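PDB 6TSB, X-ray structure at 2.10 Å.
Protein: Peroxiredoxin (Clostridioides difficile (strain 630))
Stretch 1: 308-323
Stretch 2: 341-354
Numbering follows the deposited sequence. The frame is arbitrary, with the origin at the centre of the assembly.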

ATOM      1  N   TYR A 308      -2.270  -7.830 -11.737  1.00 51.53           N
ATOM      2  CA  TYR A 308      -1.671  -9.044 -11.135  1.00 51.57           C
ATOM      3  C   TYR A 308      -2.381  -9.306  -9.812  1.00 49.24           C
ATOM      4  O   TYR A 308      -3.376  -8.613  -9.551  1.00 51.18           O
ATOM      5  CB  TYR A 308      -0.152  -8.888 -11.019  1.00 58.75           C
ATOM      6  CG  TYR A 308       0.349  -7.830 -10.067  1.00 57.28           C
ATOM      7  CD1 TYR A 308       0.236  -6.482 -10.372  1.00 68.09           C
ATOM      8  CD2 TYR A 308       0.978  -8.174  -8.880  1.00 59.10           C
ATOM      9  CE1 TYR A 308       0.693  -5.499  -9.502  1.00 67.62           C
ATOM     10  CE2 TYR A 308       1.461  -7.207  -8.009  1.00 63.75           C
ATOM     11  CZ  TYR A 308       1.315  -5.862  -8.320  1.00 63.11           C
ATOM     12  OH  TYR A 308       1.766  -4.897  -7.469  1.00 60.76           O
ATOM     13  N   ASP A 309      -1.911 -10.309  -9.069  1.00 46.93           N
ATOM     14  CA  ASP A 309      -2.295 -10.639  -7.675  1.00 51.25           C
ATOM     15  C   ASP A 309      -1.054 -10.519  -6.754  1.00 59.46           C
ATOM     16  O   ASP A 309       0.056 -11.047  -7.087  1.00 49.36           O
ATOM     17  CB  ASP A 309      -2.937 -12.032  -7.619  1.00 54.52           C
ATOM     18  CG  ASP A 309      -4.370 -12.072  -8.143  1.00 60.26           C
ATOM     19  OD1 ASP A 309      -4.581 -11.842  -9.368  1.00 61.02           O
ATOM     20  OD2 ASP A 309      -5.276 -12.296  -7.313  1.00 65.66           O
ATOM     21  N   ASP A 310      -1.222  -9.847  -5.615  1.00 64.32           N
ATOM     22  CA  ASP A 310      -0.168  -9.706  -4.569  1.00 67.98           C
ATOM     23  C   ASP A 310      -0.691 -10.409  -3.321  1.00 58.14           C
ATOM     24  O   ASP A 310      -1.651 -11.198  -3.458  1.00 68.03           O
ATOM     25  CB  ASP A 310       0.210  -8.240  -4.345  1.00 64.23           C
ATOM     26  CG  ASP A 310      -0.890  -7.404  -3.712  1.00 71.02           C
ATOM     27  OD1 ASP A 310      -2.024  -7.935  -3.527  1.00 62.97           O
ATOM     28  OD2 ASP A 310      -0.609  -6.220  -3.411  1.00 79.38           O
ATOM     29  N   ALA A 311      -0.104 -10.131  -2.165  1.00 51.55           N
ATOM     30  CA  ALA A 311      -0.356 -10.891  -0.920  1.00 52.13           C
ATOM     31  C   ALA A 311      -1.784 -10.633  -0.396  1.00 51.93           C
ATOM     32  O   ALA A 311      -2.399 -11.546   0.243  1.00 49.84           O
ATOM     33  CB  ALA A 311       0.678 -10.494   0.089  1.00 49.77           C
ATOM     34  N   LEU A 312      -2.262  -9.404  -0.600  1.00 50.62           N
ATOM     35  CA  LEU A 312      -3.586  -8.926  -0.135  1.00 57.08           C
ATOM     36  C   LEU A 312      -4.688  -9.569  -0.998  1.00 58.89           C
ATOM     37  O   LEU A 312      -5.577 -10.216  -0.414  1.00 59.19           O
ATOM     38  CB  LEU A 312      -3.656  -7.398  -0.207  1.00 50.05           C
ATOM     39  CG  LEU A 312      -5.023  -6.815   0.150  1.00 62.27           C
ATOM     40  CD1 LEU A 312      -5.375  -7.150   1.602  1.00 54.94           C
ATOM     41  CD2 LEU A 312      -5.094  -5.309  -0.130  1.00 60.43           C
ATOM     42  N   SER A 313      -4.663  -9.395  -2.325  1.00 54.17           N
ATOM     43  CA  SER A 313      -5.679 -10.018  -3.220  1.00 56.05           C
ATOM     44  C   SER A 313      -5.609 -11.560  -3.132  1.00 52.09           C
ATOM     45  O   SER A 313      -6.676 -12.172  -3.282  1.00 64.12           O
ATOM     46  CB  SER A 313      -5.619  -9.480  -4.628  1.00 55.81           C
ATOM     47  OG  SER A 313      -4.496  -9.995  -5.318  1.00 60.59           O
ATOM     48  N   ILE A 314      -4.485 -12.181  -2.745  1.00 45.19           N
ATOM     49  CA  ILE A 314      -4.438 -13.665  -2.498  1.00 43.99           C
ATOM     50  C   ILE A 314      -5.068 -14.008  -1.150  1.00 47.23           C
ATOM     51  O   ILE A 314      -5.709 -15.100  -1.028  1.00 48.26           O
ATOM     52  CB  ILE A 314      -3.008 -14.231  -2.558  1.00 44.62           C
ATOM     53  CG1 ILE A 314      -2.424 -14.121  -3.968  1.00 45.87           C
ATOM     54  CG2 ILE A 314      -2.953 -15.660  -2.029  1.00 39.56           C
ATOM     55  CD1 ILE A 314      -0.945 -14.363  -4.027  1.00 49.97           C
ATOM     56  N   PHE A 315      -4.852 -13.171  -0.137  1.00 46.79           N
ATOM     57  CA  PHE A 315      -5.525 -13.345   1.177  1.00 44.20           C
ATOM     58  C   PHE A 315      -7.057 -13.271   0.989  1.00 40.13           C
ATOM     59  O   PHE A 315      -7.772 -14.145   1.481  1.00 43.13           O
ATOM     60  CB  PHE A 315      -5.025 -12.295   2.163  1.00 44.90           C
ATOM     61  CG  PHE A 315      -5.873 -12.193   3.399  1.00 44.28           C
ATOM     62  CD1 PHE A 315      -5.735 -13.113   4.425  1.00 47.28           C
ATOM     63  CD2 PHE A 315      -6.815 -11.176   3.520  1.00 45.57           C
ATOM     64  CE1 PHE A 315      -6.522 -13.021   5.562  1.00 54.21           C
ATOM     65  CE2 PHE A 315      -7.602 -11.080   4.655  1.00 47.41           C
ATOM     66  CZ  PHE A 315      -7.455 -12.002   5.672  1.00 54.29           C
ATOM     67  N   LEU A 316      -7.525 -12.289   0.214  1.00 41.36           N
ATOM     68  CA  LEU A 316      -8.956 -12.027  -0.084  1.00 49.80           C
ATOM     69  C   LEU A 316      -9.557 -13.176  -0.925  1.00 55.45           C
ATOM     70  O   LEU A 316     -10.646 -13.677  -0.528  1.00 54.22           O
ATOM     71  CB  LEU A 316      -9.053 -10.657  -0.770  1.00 44.21           C
ATOM     72  CG  LEU A 316      -8.734  -9.463   0.140  1.00 51.59           C
ATOM     73  CD1 LEU A 316      -9.039  -8.149  -0.567  1.00 57.41           C
ATOM     74  CD2 LEU A 316      -9.502  -9.552   1.454  1.00 51.49           C
ATOM     75  N   LYS A 317      -8.864 -13.620  -1.988  1.00 51.29           N
ATOM     76  CA  LYS A 317      -9.259 -14.819  -2.788  1.00 44.85           C
ATOM     77  C   LYS A 317      -9.321 -16.059  -1.888  1.00 43.71           C
ATOM     78  O   LYS A 317     -10.328 -16.770  -2.000  1.00 42.77           O
ATOM     79  CB  LYS A 317      -8.343 -14.991  -4.002  1.00 42.16           C
ATOM     80  CG  LYS A 317      -8.858 -14.213  -5.202  1.00 41.32           C
ATOM     81  CD  LYS A 317      -7.838 -13.870  -6.276  1.00 44.27           C
ATOM     82  CE  LYS A 317      -8.404 -12.805  -7.190  1.00 45.36           C
ATOM     83  NZ  LYS A 317      -7.686 -12.737  -8.473  1.00 51.28           N
ATOM     84  N   THR A 318      -8.331 -16.312  -1.024  1.00 37.70           N
ATOM     85  CA  THR A 318      -8.321 -17.520  -0.161  1.00 44.02           C
ATOM     86  C   THR A 318      -9.416 -17.406   0.910  1.00 50.76           C
ATOM     87  O   THR A 318      -9.921 -18.473   1.378  1.00 49.68           O
ATOM     88  CB  THR A 318      -6.940 -17.768   0.476  1.00 54.37           C
ATOM     89  OG1 THR A 318      -6.431 -16.580   1.092  1.00 47.64           O
ATOM     90  CG2 THR A 318      -5.926 -18.290  -0.529  1.00 51.70           C
ATOM     91  N   GLN A 319      -9.764 -16.176   1.322  1.00 50.65           N
ATOM     92  CA  GLN A 319     -10.942 -15.927   2.207  1.00 50.24           C
ATOM     93  C   GLN A 319     -12.206 -16.416   1.484  1.00 43.68           C
ATOM     94  O   GLN A 319     -12.959 -17.215   2.070  1.00 48.34           O
ATOM     95  CB  GLN A 319     -11.102 -14.448   2.601  1.00 51.32           C
ATOM     96  CG  GLN A 319     -10.132 -13.963   3.681  1.00 49.89           C
ATOM     97  CD  GLN A 319     -10.306 -14.714   4.978  1.00 57.97           C
ATOM     98  OE1 GLN A 319      -9.512 -15.597   5.307  1.00 54.88           O
ATOM     99  NE2 GLN A 319     -11.377 -14.407   5.701  1.00 61.97           N
ATOM    100  N   TYR A 320     -12.413 -15.948   0.254  1.00 37.77           N
ATOM    101  CA  TYR A 320     -13.569 -16.292  -0.606  1.00 44.12           C
ATOM    102  C   TYR A 320     -13.691 -17.815  -0.666  1.00 44.78           C
ATOM    103  O   TYR A 320     -14.803 -18.321  -0.601  1.00 47.81           O
ATOM    104  CB  TYR A 320     -13.433 -15.613  -1.968  1.00 45.56           C
ATOM    105  CG  TYR A 320     -14.635 -15.742  -2.864  1.00 50.80           C
ATOM    106  CD1 TYR A 320     -14.914 -16.920  -3.552  1.00 47.00           C
ATOM    107  CD2 TYR A 320     -15.497 -14.661  -3.046  1.00 52.46           C
ATOM    108  CE1 TYR A 320     -16.021 -17.015  -4.390  1.00 46.35           C
ATOM    109  CE2 TYR A 320     -16.602 -14.743  -3.887  1.00 46.65           C
ATOM    110  CZ  TYR A 320     -16.863 -15.920  -4.567  1.00 51.86           C
ATOM    111  OH  TYR A 320     -17.967 -15.965  -5.380  1.00 52.89           O
ATOM    112  N   VAL A 321     -12.568 -18.522  -0.753  1.00 43.25           N
ATOM    113  CA  VAL A 321     -12.558 -20.004  -0.863  1.00 42.77           C
ATOM    114  C   VAL A 321     -13.185 -20.561   0.417  1.00 45.13           C
ATOM    115  O   VAL A 321     -13.982 -21.539   0.371  1.00 45.06           O
ATOM    116  CB  VAL A 321     -11.128 -20.546  -1.123  1.00 44.64           C
ATOM    117  CG1 VAL A 321     -10.969 -22.010  -0.736  1.00 43.72           C
ATOM    118  CG2 VAL A 321     -10.711 -20.358  -2.574  1.00 42.77           C
ATOM    119  N   LEU A 322     -12.782 -20.005   1.543  1.00 49.42           N
ATOM    120  CA  LEU A 322     -13.140 -20.564   2.864  1.00 53.28           C
ATOM    121  C   LEU A 322     -14.574 -20.134   3.207  1.00 48.58           C
ATOM    122  O   LEU A 322     -15.292 -20.926   3.779  1.00 45.75           O
ATOM    123  CB  LEU A 322     -12.116 -20.054   3.881  1.00 57.91           C
ATOM    124  CG  LEU A 322     -10.710 -20.645   3.738  1.00 59.09           C
ATOM    125  CD1 LEU A 322      -9.683 -19.687   4.318  1.00 53.70           C
ATOM    126  CD2 LEU A 322     -10.630 -22.017   4.415  1.00 53.20           C
ATOM    127  N   ARG A 323     -14.981 -18.916   2.865  1.00 49.76           N
ATOM    128  CA  ARG A 323     -16.320 -18.437   3.283  1.00 55.29           C
ATOM    129  C   ARG A 323     -17.320 -19.186   2.392  1.00 54.52           C
ATOM    130  O   ARG A 323     -18.271 -19.738   2.983  1.00 54.54           O
ATOM    131  CB  ARG A 323     -16.378 -16.903   3.396  1.00 54.95           C
ATOM    132  CG  ARG A 323     -17.169 -16.153   2.334  1.00 66.12           C
ATOM    133  CD  ARG A 323     -17.324 -14.672   2.690  1.00 71.24           C
ATOM    134  NE  ARG A 323     -16.036 -13.985   2.796  1.00 76.85           N
ATOM    135  CZ  ARG A 323     -15.375 -13.406   1.788  1.00 82.49           C
ATOM    136  NH1 ARG A 323     -14.196 -12.845   2.013  1.00 96.25           N
ATOM    137  NH2 ARG A 323     -15.885 -13.362   0.567  1.00 83.30           N
ATOM    138  N   ILE A 341       7.101 -16.870  -3.135  1.00 56.60           N
ATOM    139  CA  ILE A 341       6.544 -15.759  -2.323  1.00 59.67           C
ATOM    140  C   ILE A 341       5.015 -15.825  -2.435  1.00 60.77           C
ATOM    141  O   ILE A 341       4.349 -15.905  -1.389  1.00 53.66           O
ATOM    142  CB  ILE A 341       7.117 -14.415  -2.786  1.00 60.59           C
ATOM    143  CG1 ILE A 341       8.627 -14.350  -2.550  1.00 58.41           C
ATOM    144  CG2 ILE A 341       6.388 -13.253  -2.115  1.00 62.99           C
ATOM    145  CD1 ILE A 341       9.302 -13.286  -3.380  1.00 60.34           C
ATOM    146  N   LEU A 342       4.480 -15.834  -3.658  1.00 54.63           N
ATOM    147  CA  LEU A 342       3.015 -15.968  -3.866  1.00 52.75           C
ATOM    148  C   LEU A 342       2.541 -17.327  -3.342  1.00 50.21           C
ATOM    149  O   LEU A 342       1.553 -17.345  -2.635  1.00 60.38           O
ATOM    150  CB  LEU A 342       2.676 -15.748  -5.339  1.00 45.18           C
ATOM    151  CG  LEU A 342       3.052 -14.371  -5.865  1.00 45.13           C
ATOM    152  CD1 LEU A 342       2.342 -14.056  -7.171  1.00 46.44           C
ATOM    153  CD2 LEU A 342       2.793 -13.291  -4.820  1.00 47.86           C
ATOM    154  N   ALA A 343       3.270 -18.399  -3.620  1.00 52.29           N
ATOM    155  CA  ALA A 343       2.920 -19.768  -3.207  1.00 52.52           C
ATOM    156  C   ALA A 343       2.684 -19.797  -1.693  1.00 54.42           C
ATOM    157  O   ALA A 343       1.688 -20.406  -1.252  1.00 53.44           O
ATOM    158  CB  ALA A 343       4.007 -20.724  -3.632  1.00 49.38           C
ATOM    159  N   ARG A 344       3.591 -19.194  -0.924  1.00 57.26           N
ATOM    160  CA  ARG A 344       3.534 -19.190   0.563  1.00 56.90           C
ATOM    161  C   ARG A 344       2.224 -18.517   1.004  1.00 45.94           C
ATOM    162  O   ARG A 344       1.496 -19.096   1.836  1.00 44.92           O
ATOM    163  CB  ARG A 344       4.750 -18.453   1.135  1.00 61.62           C
ATOM    164  CG  ARG A 344       5.072 -18.814   2.577  1.00 71.59           C
ATOM    165  CD  ARG A 344       6.220 -18.002   3.158  1.00 74.62           C
ATOM    166  NE  ARG A 344       6.018 -17.781   4.582  1.00 74.28           N
ATOM    167  CZ  ARG A 344       5.389 -16.728   5.114  1.00 81.51           C
ATOM    168  NH1 ARG A 344       4.900 -15.756   4.359  1.00 69.45           N
ATOM    169  NH2 ARG A 344       5.258 -16.647   6.425  1.00 87.43           N
ATOM    170  N   THR A 345       1.967 -17.332   0.453  1.00 43.31           N
ATOM    171  CA  THR A 345       0.792 -16.477   0.735  1.00 50.32           C
ATOM    172  C   THR A 345      -0.446 -17.332   0.470  1.00 52.54           C
ATOM    173  O   THR A 345      -1.292 -17.411   1.377  1.00 49.28           O
ATOM    174  CB  THR A 345       0.776 -15.203  -0.126  1.00 59.29           C
ATOM    175  OG1 THR A 345       1.928 -14.405   0.138  1.00 57.87           O
ATOM    176  CG2 THR A 345      -0.435 -14.324   0.115  1.00 69.01           C
ATOM    177  N   MET A 346      -0.510 -17.961  -0.712  1.00 46.76           N
ATOM    178  CA  MET A 346      -1.631 -18.836  -1.134  1.00 48.14           C
ATOM    179  C   MET A 346      -1.744 -20.033  -0.169  1.00 47.30           C
ATOM    180  O   MET A 346      -2.869 -20.350   0.270  1.00 49.31           O
ATOM    181  CB  MET A 346      -1.419 -19.287  -2.583  1.00 47.91           C
ATOM    182  CG  MET A 346      -2.534 -20.137  -3.102  1.00 48.53           C
ATOM    183  SD  MET A 346      -2.339 -20.505  -4.851  1.00 48.52           S
ATOM    184  CE  MET A 346      -1.171 -21.855  -4.687  1.00 49.29           C
ATOM    185  N   SER A 347      -0.644 -20.653   0.246  1.00 46.19           N
ATOM    186  CA  SER A 347      -0.726 -21.836   1.148  1.00 46.27           C
ATOM    187  C   SER A 347      -1.187 -21.417   2.554  1.00 52.50           C
ATOM    188  O   SER A 347      -1.972 -22.159   3.203  1.00 49.28           O
ATOM    189  CB  SER A 347       0.576 -22.568   1.221  1.00 43.79           C
ATOM    190  OG  SER A 347       0.396 -23.752   1.996  1.00 42.85           O
ATOM    191  N   ILE A 348      -0.681 -20.287   3.041  1.00 50.72           N
ATOM    192  CA  ILE A 348      -1.001 -19.806   4.415  1.00 60.75           C
ATOM    193  C   ILE A 348      -2.457 -19.292   4.400  1.00 54.30           C
ATOM    194  O   ILE A 348      -3.201 -19.594   5.370  1.00 44.84           O
ATOM    195  CB  ILE A 348       0.057 -18.776   4.889  1.00 66.40           C
ATOM    196  CG1 ILE A 348       1.444 -19.411   5.050  1.00 71.25           C
ATOM    197  CG2 ILE A 348      -0.372 -18.096   6.178  1.00 72.75           C
ATOM    198  CD1 ILE A 348       1.460 -20.694   5.864  1.00 75.47           C
ATOM    199  N   GLY A 349      -2.859 -18.635   3.306  1.00 47.66           N
ATOM    200  CA  GLY A 349      -4.216 -18.104   3.056  1.00 53.91           C
ATOM    201  C   GLY A 349      -5.306 -19.126   3.338  1.00 52.82           C
ATOM    202  O   GLY A 349      -6.354 -18.722   3.928  1.00 52.03           O
ATOM    203  N   ILE A 350      -5.048 -20.376   2.944  1.00 46.39           N
ATOM    204  CA  ILE A 350      -5.896 -21.584   3.165  1.00 49.75           C
ATOM    205  C   ILE A 350      -5.590 -22.241   4.512  1.00 46.87           C
ATOM    206  O   ILE A 350      -6.555 -22.686   5.146  1.00 50.91           O
ATOM    207  CB  ILE A 350      -5.701 -22.618   2.025  1.00 48.11           C
ATOM    208  CG1 ILE A 350      -6.138 -22.065   0.668  1.00 51.92           C
ATOM    209  CG2 ILE A 350      -6.400 -23.929   2.349  1.00 45.54           C
ATOM    210  CD1 ILE A 350      -7.563 -21.568   0.627  1.00 56.06           C
ATOM    211  N   ASN A 351      -4.327 -22.408   4.912  1.00 48.31           N
ATOM    212  CA  ASN A 351      -3.984 -23.336   6.041  1.00 53.29           C
ATOM    213  C   ASN A 351      -3.899 -22.615   7.402  1.00 57.55           C
ATOM    214  O   ASN A 351      -4.114 -23.301   8.445  1.00 63.08           O
ATOM    215  CB  ASN A 351      -2.703 -24.124   5.744  1.00 50.06           C
ATOM    216  CG  ASN A 351      -2.934 -25.129   4.640  1.00 55.06           C
ATOM    217  OD1 ASN A 351      -2.568 -24.887   3.488  1.00 55.50           O
ATOM    218  ND2 ASN A 351      -3.617 -26.217   4.960  1.00 49.02           N
ATOM    219  N   ASP A 352      -3.561 -21.320   7.432  1.00 58.10           N
ATOM    220  CA  ASP A 352      -3.381 -20.556   8.704  1.00 59.20           C
ATOM    221  C   ASP A 352      -3.668 -19.084   8.429  1.00 56.11           C
ATOM    222  O   ASP A 352      -2.798 -18.221   8.512  1.00 56.71           O
ATOM    223  CB  ASP A 352      -1.992 -20.796   9.300  1.00 69.31           C
ATOM    224  CG  ASP A 352      -2.043 -21.164  10.772  1.00 81.33           C
ATOM    225  OD1 ASP A 352      -2.601 -20.360  11.557  1.00 82.67           O
ATOM    226  OD2 ASP A 352      -1.567 -22.273  11.112  1.00 88.14           O
ATOM    227  N   PRO A 353      -4.927 -18.743   8.091  1.00 57.85           N
ATOM    228  CA  PRO A 353      -5.239 -17.394   7.617  1.00 64.08           C
ATOM    229  C   PRO A 353      -5.010 -16.315   8.695  1.00 63.50           C
ATOM    230  O   PRO A 353      -4.873 -15.164   8.334  1.00 68.34           O
ATOM    231  CB  PRO A 353      -6.713 -17.451   7.172  1.00 59.62           C
ATOM    232  CG  PRO A 353      -7.148 -18.908   7.340  1.00 60.19           C
ATOM    233  CD  PRO A 353      -6.106 -19.614   8.185  1.00 59.06           C
ATOM    234  N   GLU A 354      -4.965 -16.702   9.974  1.00 70.72           N
ATOM    235  CA  GLU A 354      -4.655 -15.771  11.093  1.00 75.06           C
ATOM    236  C   GLU A 354      -3.233 -15.245  10.923  1.00 70.58           C
ATOM    237  O   GLU A 354      -3.050 -14.017  11.030  1.00 67.41           O
ATOM    238  CB  GLU A 354      -4.812 -16.462  12.448  1.00 90.04           C
ATOM    239  CG  GLU A 354      -6.230 -16.377  12.993  1.00 95.30           C
ATOM    240  CD  GLU A 354      -6.478 -17.274  14.191  1.00 96.45           C
ATOM    241  OE1 GLU A 354      -6.366 -18.503  14.035  1.00101.81           O
ATOM    242  OE2 GLU A 354      -6.756 -16.739  15.281  1.00 96.31           O
TER
HETATM  243  O   HOH W   1      -7.278 -16.039   3.392  1.00 45.34           O

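How do the two backbones lie against each other? Helix 311-323 and helix 341-351 run in broadly the same direction, their axes inclined by 33° and 8.7 Å apart at closest approach. The CA atoms of A311 and T345 are 5.9 Å apart, those of I314 and M346 6.0 Å, and those of T318 and G349 5.2 Å. No direct hydrogen bond crosses the contact, so packing carries most of it.

Why can the backbones come so near at G349? Without a side chain, G349 lets T318 rest on its backbone, with T318 OG1 3.3 Å from G349 CA. A CB at this position would point toward the first helix and lie 2.4 Å from T318 OG1, a clash. Water 1 sits at the same place, its O 2.5 Å from T318 OG1 and 2.9 Å from G349 O, linking the two helices.

What fills the space on the N-terminal side of this crossing? I314 points toward the second helix, and its CG2 lies 3.6 Å from both T345 CG2 and M346 CA, while its CD1 meets L342 CD2 at 4.0 Å. T345 CG2 also packs 3.4 Å from A311 O. That carbonyl already accepts from F315 N at 3.0 Å within its own helix, so the methyl covers a backbone group whose bonding is provided for.

How does the contact continue toward the C-terminal ends? I350 starts sideways, but its end comes nearer, placing CD1 3.7 Å from V321 CG1 and 3.8 Å from T318 CG2. L322 CD1 reaches G349 O at 3.5 Å and P353 CG at 4.0 Å, extending the packing past the end of helix 341-351. Nearby, F315 presents its ring edge to P353, with CE1 3.9 Å from P353 O.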